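Local coordinates for protein exoglucanase A (PDB 7CBD) that hydrolyses beta-1,4-glucosidic bonds of cellulose with inversion of anomeric configuration, releasing cellobiose from the non-reducing chain ends, at residues T236-E241 against N323-R328; E263-F268 against V329-W334. All coordinates share one frame; numbering follows the deposited sequence.

Contact 1: residues T236-E241 against N323-R328; sequences TTPLEE and NRVDRR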
loop_
_atom_site.group_PDB
_atom_site.type_symbol
_atom_site.label_atom_id
_atom_site.label_comp_id
_atom_site.label_asym_id
_atom_site.label_seq_id
_atom_site.Cartn_x
_atom_site.Cartn_y
_atom_site.Cartn_z
ATOM N N THR A 236 -6.751 -3.181 -1.375
ATOM C CA THR A 236 -7.934 -3.155 -0.532
ATOM C C THR A 236 -8.244 -4.494 0.117
ATOM O O THR A 236 -9.267 -4.602 0.796
ATOM C CB THR A 236 -9.161 -2.672 -1.322
ATOM O OG1 THR A 236 -9.388 -3.545 -2.435
ATOM C CG2 THR A 236 -8.948 -1.259 -1.837
ATOM N N THR A 237 -7.397 -5.501 -0.041
ATOM C CA THR A 237 -7.704 -6.802 0.534
ATOM C C THR A 237 -7.861 -6.658 2.045
ATOM O O THR A 237 -7.020 -6.017 2.688
ATOM C CB THR A 237 -6.583 -7.770 0.192
ATOM O OG1 THR A 237 -6.504 -7.874 -1.235
ATOM C CG2 THR A 237 -6.852 -9.139 0.793
ATOM N N PRO A 238 -8.930 -7.195 2.641
ATOM C CA PRO A 238 -9.209 -6.890 4.050
ATOM C C PRO A 238 -8.119 -7.370 4.988
ATOM O O PRO A 238 -7.406 -8.338 4.719
ATOM C CB PRO A 238 -10.531 -7.617 4.336
ATOM C CG PRO A 238 -10.735 -8.543 3.211
ATOM C CD PRO A 238 -10.013 -7.974 2.023
ATOM N N LEU A 239 -8.021 -6.671 6.116
ATOM C CA LEU A 239 -7.140 -7.103 7.189
ATOM C C LEU A 239 -7.542 -8.489 7.680
ATOM O O LEU A 239 -6.703 -9.390 7.806
ATOM C CB LEU A 239 -7.199 -6.074 8.319
ATOM C CG LEU A 239 -6.215 -6.275 9.465
ATOM C CD1 LEU A 239 -4.770 -6.175 8.959
ATOM C CD2 LEU A 239 -6.477 -5.271 10.569
ATOM N N GLU A 240 -8.830 -8.671 7.966
ATOM C CA GLU A 240 -9.390 -9.954 8.362
ATOM C C GLU A 240 -10.741 -10.132 7.689
ATOM O O GLU A 240 -11.471 -9.161 7.458
ATOM C CB GLU A 240 -9.599 -10.055 9.881
ATOM C CG GLU A 240 -8.316 -10.233 10.668
ATOM C CD GLU A 240 -8.555 -10.766 12.065
ATOM O OE1 GLU A 240 -9.090 -10.009 12.897
ATOM O OE2 GLU A 240 -8.206 -11.940 12.328
ATOM N N GLU A 241 -11.062 -11.387 7.367
ATOM C CA GLU A 241 -12.415 -11.751 6.976
ATOM C C GLU A 241 -13.101 -12.325 8.208
ATOM O O GLU A 241 -12.893 -13.501 8.537
ATOM C CB GLU A 241 -12.397 -12.774 5.838
ATOM C CG GLU A 241 -12.145 -12.161 4.462
ATOM C CD GLU A 241 -13.317 -11.341 3.940
ATOM O OE1 GLU A 241 -14.366 -11.263 4.621
ATOM O OE2 GLU A 241 -13.192 -10.767 2.841
ATOM N N ASN A 323 -20.914 -13.660 2.630
ATOM C CA ASN A 323 -20.205 -13.543 3.894
ATOM C C ASN A 323 -18.859 -12.838 3.808
ATOM O O ASN A 323 -18.302 -12.493 4.858
ATOM C CB ASN A 323 -20.043 -14.924 4.544
ATOM C CG ASN A 323 -21.366 -15.498 5.000
ATOM O OD1 ASN A 323 -22.151 -14.812 5.654
ATOM N ND2 ASN A 323 -21.628 -16.751 4.651
ATOM N N ARG A 324 -18.324 -12.604 2.610
ATOM C CA ARG A 324 -17.066 -11.886 2.483
ATOM C C ARG A 324 -17.275 -10.392 2.682
ATOM O O ARG A 324 -18.265 -9.823 2.213
ATOM C CB ARG A 324 -16.440 -12.143 1.110
ATOM C CG ARG A 324 -17.261 -11.731 -0.121
ATOM C CD ARG A 324 -16.490 -12.165 -1.352
ATOM N NE ARG A 324 -17.226 -12.293 -2.609
ATOM C CZ ARG A 324 -17.284 -11.358 -3.553
ATOM N NH1 ARG A 324 -16.737 -10.167 -3.359
ATOM N NH2 ARG A 324 -17.916 -11.612 -4.688
ATOM N N VAL A 325 -16.335 -9.757 3.387
ATOM C CA VAL A 325 -16.394 -8.307 3.513
ATOM C C VAL A 325 -15.789 -7.630 2.293
ATOM O O VAL A 325 -16.220 -6.535 1.919
ATOM C CB VAL A 325 -15.814 -7.779 4.842
ATOM C CG1 VAL A 325 -16.499 -8.451 6.029
ATOM C CG2 VAL A 325 -14.305 -7.968 4.902
ATOM N N ASP A 326 -14.789 -8.244 1.656
ATOM C CA ASP A 326 -14.265 -7.710 0.403
ATOM C C ASP A 326 -15.368 -7.816 -0.638
ATOM O O ASP A 326 -15.757 -8.925 -1.018
ATOM C CB ASP A 326 -13.048 -8.529 -0.015
ATOM C CG ASP A 326 -12.297 -7.919 -1.190
ATOM O OD1 ASP A 326 -12.907 -7.206 -2.017
ATOM O OD2 ASP A 326 -11.081 -8.173 -1.293
ATOM N N ARG A 327 -15.885 -6.671 -1.090
ATOM C CA ARG A 327 -17.018 -6.645 -2.011
ATOM C C ARG A 327 -16.597 -6.485 -3.469
ATOM O O ARG A 327 -17.450 -6.238 -4.323
ATOM C CB ARG A 327 -18.019 -5.543 -1.622
ATOM C CG ARG A 327 -18.520 -5.585 -0.177
ATOM C CD ARG A 327 -19.046 -6.953 0.235
ATOM N NE ARG A 327 -20.100 -7.428 -0.655
ATOM C CZ ARG A 327 -20.598 -8.661 -0.641
ATOM N NH1 ARG A 327 -21.539 -8.999 -1.509
ATOM N NH2 ARG A 327 -20.152 -9.564 0.227
ATOM N N ARG A 328 -15.312 -6.617 -3.776
ATOM C CA ARG A 328 -14.869 -6.466 -5.152
ATOM C C ARG A 328 -15.442 -7.562 -6.046
ATOM O O ARG A 328 -15.866 -8.629 -5.593
ATOM C CB ARG A 328 -13.348 -6.529 -5.221
ATOM C CG ARG A 328 -12.671 -5.269 -4.738
ATOM C CD ARG A 328 -11.179 -5.375 -4.898
ATOM N NE ARG A 328 -10.613 -6.267 -3.901
ATOM C CZ ARG A 328 -9.311 -6.445 -3.716
ATOM N NH1 ARG A 328 -8.433 -5.838 -4.504
ATOM N NH2 ARG A 328 -8.885 -7.250 -2.751
HETATM O O HOH W 1 -15.976 -12.333 6.449
#

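Contact 2: residues E263-F268 against V329-W334; sequences EWNFDF and VHRGAW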
loop_
_atom_site.group_PDB
_atom_site.type_symbol
_atom_site.label_atom_id
_atom_site.label_comp_id
_atom_site.label_asym_id
_atom_site.label_seq_id
_atom_site.Cartn_x
_atom_site.Cartn_y
_atom_site.Cartn_z
ATOM N N GLU A 263 -10.594 -18.889 -5.765
ATOM C CA GLU A 263 -9.767 -19.604 -6.750
ATOM C C GLU A 263 -8.755 -20.535 -6.075
ATOM O O GLU A 263 -7.600 -20.636 -6.495
ATOM C CB GLU A 263 -9.053 -18.633 -7.702
ATOM C CG GLU A 263 -9.980 -17.745 -8.522
ATOM C CD GLU A 263 -9.245 -16.715 -9.376
ATOM O OE1 GLU A 263 -8.073 -16.389 -9.082
ATOM O OE2 GLU A 263 -9.859 -16.208 -10.342
ATOM N N TRP A 264 -9.185 -21.205 -5.006
ATOM C CA TRP A 264 -8.420 -22.204 -4.240
ATOM C C TRP A 264 -7.366 -21.610 -3.294
ATOM O O TRP A 264 -6.647 -22.371 -2.638
ATOM C CB TRP A 264 -7.801 -23.317 -5.106
ATOM C CG TRP A 264 -8.816 -24.095 -5.915
ATOM C CD1 TRP A 264 -9.244 -23.817 -7.184
ATOM C CD2 TRP A 264 -9.517 -25.280 -5.511
ATOM N NE1 TRP A 264 -10.168 -24.753 -7.591
ATOM C CE2 TRP A 264 -10.351 -25.662 -6.583
ATOM C CE3 TRP A 264 -9.519 -26.054 -4.347
ATOM C CZ2 TRP A 264 -11.176 -26.783 -6.525
ATOM C CZ3 TRP A 264 -10.342 -27.168 -4.291
ATOM C CH2 TRP A 264 -11.159 -27.520 -5.374
ATOM N N ASN A 265 -7.255 -20.289 -3.204
ATOM C CA ASN A 265 -6.316 -19.635 -2.300
ATOM C C ASN A 265 -6.737 -19.872 -0.847
ATOM O O ASN A 265 -7.909 -19.727 -0.505
ATOM C CB ASN A 265 -6.394 -18.138 -2.610
ATOM C CG ASN A 265 -5.220 -17.336 -2.099
ATOM O OD1 ASN A 265 -4.520 -17.715 -1.158
ATOM N ND2 ASN A 265 -5.009 -16.184 -2.729
ATOM N N PHE A 266 -5.772 -20.220 0.020
ATOM C CA PHE A 266 -6.042 -20.347 1.455
ATOM C C PHE A 266 -5.947 -19.026 2.211
ATOM O O PHE A 266 -6.331 -18.976 3.387
ATOM C CB PHE A 266 -5.057 -21.311 2.127
ATOM C CG PHE A 266 -5.378 -22.761 1.930
ATOM C CD1 PHE A 266 -6.336 -23.393 2.710
ATOM C CD2 PHE A 266 -4.690 -23.505 0.987
ATOM C CE1 PHE A 266 -6.615 -24.739 2.534
ATOM C CE2 PHE A 266 -4.962 -24.850 0.810
ATOM C CZ PHE A 266 -5.926 -25.466 1.592
ATOM N N ASP A 267 -5.422 -17.970 1.592
ATOM C CA ASP A 267 -5.199 -16.697 2.281
ATOM C C ASP A 267 -6.314 -15.744 1.868
ATOM O O ASP A 267 -6.272 -15.153 0.786
ATOM C CB ASP A 267 -3.833 -16.100 1.941
ATOM C CG ASP A 267 -2.666 -16.899 2.504
ATOM O OD1 ASP A 267 -2.881 -17.887 3.235
ATOM O OD2 ASP A 267 -1.513 -16.531 2.205
ATOM N N PHE A 268 -7.301 -15.584 2.747
ATOM C CA PHE A 268 -8.451 -14.725 2.498
ATOM C C PHE A 268 -8.224 -13.293 2.965
ATOM O O PHE A 268 -9.054 -12.421 2.683
ATOM C CB PHE A 268 -9.680 -15.233 3.263
ATOM C CG PHE A 268 -10.236 -16.558 2.793
ATOM C CD1 PHE A 268 -9.713 -17.254 1.712
ATOM C CD2 PHE A 268 -11.328 -17.094 3.460
ATOM C CE1 PHE A 268 -10.275 -18.466 1.315
ATOM C CE2 PHE A 268 -11.892 -18.290 3.066
ATOM C CZ PHE A 268 -11.364 -18.982 1.997
ATOM N N VAL A 329 -15.447 -7.276 -7.347
ATOM C CA VAL A 329 -15.814 -8.287 -8.335
ATOM C C VAL A 329 -14.832 -9.456 -8.290
ATOM O O VAL A 329 -15.213 -10.619 -8.466
ATOM C CB VAL A 329 -15.893 -7.649 -9.737
ATOM C CG1 VAL A 329 -16.371 -8.660 -10.767
ATOM C CG2 VAL A 329 -16.814 -6.426 -9.734
ATOM N N HIS A 330 -13.557 -9.169 -8.032
ATOM C CA HIS A 330 -12.476 -10.142 -8.125
ATOM C C HIS A 330 -11.295 -9.542 -7.384
ATOM O O HIS A 330 -11.127 -8.322 -7.368
ATOM C CB HIS A 330 -12.130 -10.381 -9.600
ATOM C CG HIS A 330 -11.112 -11.455 -9.839
ATOM N ND1 HIS A 330 -9.757 -11.258 -9.663
ATOM C CD2 HIS A 330 -11.252 -12.725 -10.287
ATOM C CE1 HIS A 330 -9.110 -12.369 -9.967
ATOM N NE2 HIS A 330 -9.995 -13.275 -10.346
ATOM N N ARG A 331 -10.492 -10.405 -6.756
ATOM C CA ARG A 331 -9.416 -9.934 -5.895
ATOM C C ARG A 331 -8.261 -9.302 -6.662
ATOM O O ARG A 331 -7.367 -8.725 -6.030
ATOM C CB ARG A 331 -8.901 -11.086 -5.036
ATOM C CG ARG A 331 -9.978 -11.775 -4.221
ATOM C CD ARG A 331 -9.419 -12.886 -3.369
ATOM N NE ARG A 331 -8.870 -12.354 -2.126
ATOM C CZ ARG A 331 -7.939 -12.943 -1.378
ATOM N NH1 ARG A 331 -7.580 -12.389 -0.228
ATOM N NH2 ARG A 331 -7.376 -14.082 -1.765
ATOM N N GLY A 332 -8.242 -9.420 -7.987
ATOM C CA GLY A 332 -7.254 -8.773 -8.826
ATOM C C GLY A 332 -7.577 -7.344 -9.194
ATOM O O GLY A 332 -6.819 -6.712 -9.938
ATOM N N ALA A 333 -8.698 -6.812 -8.704
ATOM C CA ALA A 333 -9.145 -5.470 -9.074
ATOM C C ALA A 333 -8.396 -4.463 -8.211
ATOM O O ALA A 333 -8.766 -4.194 -7.061
ATOM C CB ALA A 333 -10.658 -5.350 -8.931
ATOM N N TRP A 334 -7.328 -3.900 -8.769
ATOM C CA TRP A 334 -6.444 -3.025 -8.011
ATOM C C TRP A 334 -6.745 -1.550 -8.202
ATOM O O TRP A 334 -6.288 -0.739 -7.391
ATOM C CB TRP A 334 -4.967 -3.281 -8.365
ATOM C CG TRP A 334 -4.632 -2.983 -9.799
ATOM C CD1 TRP A 334 -4.583 -3.878 -10.828
ATOM C CD2 TRP A 334 -4.316 -1.700 -10.365
ATOM N NE1 TRP A 334 -4.253 -3.234 -11.996
ATOM C CE2 TRP A 334 -4.081 -1.898 -11.738
ATOM C CE3 TRP A 334 -4.188 -0.410 -9.837
ATOM C CZ2 TRP A 334 -3.740 -0.853 -12.598
ATOM C CZ3 TRP A 334 -3.859 0.631 -10.692
ATOM C CH2 TRP A 334 -3.631 0.400 -12.057
HETATM O O HOH W 2 -7.797 -15.590 -4.225
#

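Contact 1: residues T236-E241 against N323-R328
P238 and D326 face each other with CA atoms 6.3 Å apart, as do E241 and V325, where the loop after strand 228-231 meets the chain leaving helix 316-323. E241 folds back at chi2 (-71°), which brings its carboxylate to two consecutive backbone amides: OE1 takes the N-H of V325 at 2.8 Å through its syn lone pair, nearly straight at 176°, and OE2 takes that of D326. A glutamate suits this place because its two oxygens can match two neighbouring N-H groups; a water joins OE1 to N323 O as well. P238 CB rests on V325 CG2 at 3.8 Å, a small apolar contact beside the polar grip, and the proline ring also covers D326, its CD 3.5 Å from D326 OD2. D326 in turn holds R328 in a side-on salt bridge in which R328 NE meets D326 OD1 and R328 NH2 meets D326 OD2 at 2.8 Å, while OD1 also takes the backbone N of R328 in an Asx turn. Thus fixed, the guanidinium gives NH2 to T237 OG1 at 2.9 Å, close to its own plane. T236 OG1 sits over one face without bonding NE or NH1. T237 OG1 is also bonded to H195 ND1, and R328 NH1 to N235 OD1. Buried charge is therefore met by countercharge or backbone dipoles: R328 probably stabilises D326 as a carboxylate, and the paired amides should favour ionised E241.

Contact 2: residues E263-F268 against V329-W334
Two loops of the family 6 catalytic domain meet here, the one leading into helix 270-283 and a type I beta turn from H330 to A333, and polar side chains bridge them. At one end H330 NE2 donates to E263 OE2 at 2.9 Å. The glutamate chain is extended beyond CG and reaches the imidazole near its edge; the planes of the two groups are 69° apart, and the N-H meets OE2 from above the carboxylate plane. The other ring nitrogen of H330, ND1, accepts from G332 N at 2.9 Å, which ties the imidazole to its own turn; histidine suits the place because it can accept with one nitrogen while donating with the other. An alanine in place of H330 would probably leave the E263 carboxylate without this donor and G332 N without its acceptor inside the turn. At the other end R331, bent at chi3 (83°), carries its guanidinium to the backbone of D267. NH2 donates to D267 O at 3.0 Å, and NH1 adds a weak bond to the same oxygen. A water accepts from both R331 NH2 and N265 ND2, giving a shared acceptor to two donors that sit close but cannot bond each other. N265 OD1 meanwhile accepts from D267 N in an Asx turn, which shapes the loop that offers D267 O to the arginine. N265 ND2 also reaches S196 O at the start of helix 196-199, D267 OD2 binds H276 of helix 270-283, and H330 packs on Q401 of strand 401-402.

The two contacts have centres about 10 Å apart and share one chain: 329-334 follows directly on 323-328, so a single loop after helix 316-323 touches first 236-241 and then 263-268. R328 NH1 of contact 1 lies 3.1 Å from A333 O of contact 2, a probable hydrogen bond from R328 to the last residue of the turn. T237 CG2 packs 3.5 Å from R331 NH1, and E241 CG 3.6 Å from F268 O, so the two contacts also touch through T237 and E241. Contact 1 is the nearer to catalysis, with the side chain of T236 about 6 Å from that of D371, a predicted catalytic residue, whereas contact 2 lies away from the predicted catalytic residues.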